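PDB 6HU8: transcriptional regulator ComR from Streptococcus vestibularis F0396, which probably binds DNA through a helix-turn-helix domain and, as a competence regulator of the RNPP family, takes part in pheromone signalling. Local coordinates for residues 23-28 with 56-61. Numbering follows the deposited sequence.
Sequences EVLCLD and AKRLGK
Arg-58 reaches from the last turn of helix 49-59 to the C-terminal end of helix 22-26 and hydrogen-bonds to two of its carbonyl oxygens, Val-24 O and Leu-25 O, in the N-terminal helical domain of ComR, a Cro/C1-type helix-turn-helix fold. Arginine suits this place because NE and NH2 each point a hydrogen out along one edge of the flat guanidinium, spaced to serve two neighbouring carbonyls. NE donates to Leu-25 O over 2.9 Å, with the oxygen close to the guanidinium plane. NH2 donates to Val-24 O, also at 2.9 Å, but stands well above that carbonyl plane, about 50° out of it. The chain bends at chi2 (-73°) and chi3 (-59°), which curls the guanidinium round to present this edge to the helix end. The positive group would be modestly favoured by the partial negative charge at the C-terminal end of this short helix. Leu-25 O also accepts a hydrogen bond from the Tyr-54 hydroxyl, so two donors grip it.

Leu-27, the first residue past the helix, has positive phi, and its side chain meets that of Arg-58 tip to tip. Its CD1 lies over one face of the guanidinium, offset toward the rim and 3.4 Å from Arg-58 NE, while CD2 lies 3.5 Å from Arg-58 NH2. A forked apolar side chain suits this place: its two methyls spread along the guanidinium, whose face offers no N-H.

An apolar contact accompanies the hydrogen bonds on the buried side. Leu-25 CG packs against the aliphatic Arg-58 CB at 4.0 Å as the two side chains run past each other in opposite directions. Leu-25 and Leu-59 are both buried and touch Met-20, in the loop between helices 3-17 and 22-26. Their side chains cross at about a right angle, Leu-25 CD1 meeting Leu-59 CD2 at 3.8 Å.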
loop_
_atom_site.group_PDB
_atom_site.type_symbol
_atom_site.label_atom_id
_atom_site.label_comp_id
_atom_site.label_asym_id
_atom_site.label_seq_id
_atom_site.Cartn_x
_atom_site.Cartn_y
_atom_site.Cartn_z
ATOM N N GLU A 23 2.364 -11.896 25.609
ATOM C CA GLU A 23 1.804 -10.553 25.769
ATOM C C GLU A 23 2.850 -9.614 26.379
ATOM O O GLU A 23 2.926 -8.444 25.998
ATOM C CB GLU A 23 0.524 -10.563 26.638
ATOM C CG GLU A 23 -0.736 -11.015 25.897
ATOM C CD GLU A 23 -0.771 -12.512 25.625
ATOM O OE1 GLU A 23 -0.027 -13.250 26.305
ATOM O OE2 GLU A 23 -1.548 -12.954 24.732
ATOM N N VAL A 24 3.641 -10.119 27.325
ATOM C CA VAL A 24 4.698 -9.298 27.937
ATOM C C VAL A 24 5.747 -8.909 26.888
ATOM O O VAL A 24 6.130 -7.742 26.776
ATOM C CB VAL A 24 5.379 -10.020 29.108
ATOM C CG1 VAL A 24 6.678 -9.303 29.522
ATOM C CG2 VAL A 24 4.415 -10.120 30.308
ATOM N N LEU A 25 6.197 -9.879 26.105
ATOM C CA LEU A 25 7.195 -9.569 25.071
ATOM C C LEU A 25 6.638 -8.503 24.111
ATOM O O LEU A 25 7.319 -7.517 23.784
ATOM C CB LEU A 25 7.610 -10.842 24.319
ATOM C CG LEU A 25 8.906 -10.703 23.488
ATOM C CD1 LEU A 25 9.649 -12.037 23.406
ATOM C CD2 LEU A 25 8.625 -10.175 22.101
ATOM N N CYS A 26 5.379 -8.659 23.694
ATOM C CA CYS A 26 4.848 -7.802 22.642
ATOM C C CYS A 26 4.423 -6.408 23.110
ATOM O O CYS A 26 4.159 -5.531 22.275
ATOM C CB CYS A 26 3.672 -8.487 21.948
ATOM S SG CYS A 26 4.179 -9.946 20.986
ATOM N N LEU A 27 4.378 -6.197 24.424
ATOM C CA LEU A 27 3.978 -4.901 25.002
ATOM C C LEU A 27 2.703 -4.384 24.350
ATOM O O LEU A 27 1.707 -5.107 24.326
ATOM C CB LEU A 27 5.113 -3.873 24.884
ATOM C CG LEU A 27 6.376 -4.306 25.659
ATOM C CD1 LEU A 27 7.549 -3.341 25.411
ATOM C CD2 LEU A 27 6.116 -4.452 27.153
ATOM N N ASP A 28 2.725 -3.164 23.800
ATOM C CA ASP A 28 1.500 -2.558 23.275
ATOM C C ASP A 28 1.177 -2.995 21.849
ATOM O O ASP A 28 0.253 -2.469 21.249
ATOM C CB ASP A 28 1.571 -1.025 23.315
ATOM C CG ASP A 28 2.702 -0.450 22.436
ATOM O OD1 ASP A 28 3.356 -1.198 21.664
ATOM O OD2 ASP A 28 2.938 0.770 22.523
ATOM N N ALA A 56 14.803 -9.066 19.821
ATOM C CA ALA A 56 16.111 -9.165 20.456
ATOM C C ALA A 56 16.253 -8.110 21.552
ATOM O O ALA A 56 16.797 -8.394 22.614
ATOM C CB ALA A 56 17.231 -9.040 19.419
ATOM N N LYS A 57 15.756 -6.900 21.308
ATOM C CA LYS A 57 15.796 -5.882 22.354
ATOM C C LYS A 57 15.001 -6.326 23.598
ATOM O O LYS A 57 15.450 -6.142 24.720
ATOM C CB LYS A 57 15.265 -4.546 21.840
ATOM C CG LYS A 57 15.520 -3.392 22.798
ATOM C CD LYS A 57 14.776 -2.139 22.400
ATOM C CE LYS A 57 15.043 -1.006 23.389
ATOM N NZ LYS A 57 14.890 0.340 22.750
ATOM N N ARG A 58 13.833 -6.928 23.393
ATOM C CA ARG A 58 12.977 -7.327 24.521
ATOM C C ARG A 58 13.617 -8.456 25.329
ATOM O O ARG A 58 13.406 -8.561 26.538
ATOM C CB ARG A 58 11.599 -7.758 24.016
ATOM C CG ARG A 58 10.770 -6.656 23.364
ATOM C CD ARG A 58 10.211 -5.627 24.356
ATOM N NE ARG A 58 9.359 -6.246 25.378
ATOM C CZ ARG A 58 9.539 -6.105 26.690
ATOM N NH1 ARG A 58 10.526 -5.350 27.150
ATOM N NH2 ARG A 58 8.719 -6.715 27.548
ATOM N N LEU A 59 14.405 -9.299 24.662
ATOM C CA LEU A 59 15.066 -10.430 25.331
ATOM C C LEU A 59 16.485 -10.123 25.807
ATOM O O LEU A 59 17.134 -10.985 26.383
ATOM C CB LEU A 59 15.107 -11.646 24.404
ATOM C CG LEU A 59 13.744 -12.237 24.032
ATOM C CD1 LEU A 59 13.903 -13.339 22.992
ATOM C CD2 LEU A 59 12.936 -12.716 25.278
ATOM N N GLY A 60 16.961 -8.905 25.558
ATOM C CA GLY A 60 18.274 -8.484 26.020
ATOM C C GLY A 60 19.400 -9.197 25.283
ATOM O O GLY A 60 20.480 -9.392 25.832
ATOM N N LYS A 61 19.124 -9.598 24.045
ATOM C CA LYS A 61 20.081 -10.324 23.203
ATOM C C LYS A 61 20.500 -9.492 22.000
ATOM O O LYS A 61 19.859 -8.484 21.671
ATOM C CB LYS A 61 19.466 -11.642 22.726
ATOM C CG LYS A 61 19.082 -12.565 23.858
ATOM C CD LYS A 61 20.334 -13.055 24.574
ATOM C CE LYS A 61 20.044 -14.176 25.533
ATOM N NZ LYS A 61 21.310 -14.635 26.156
#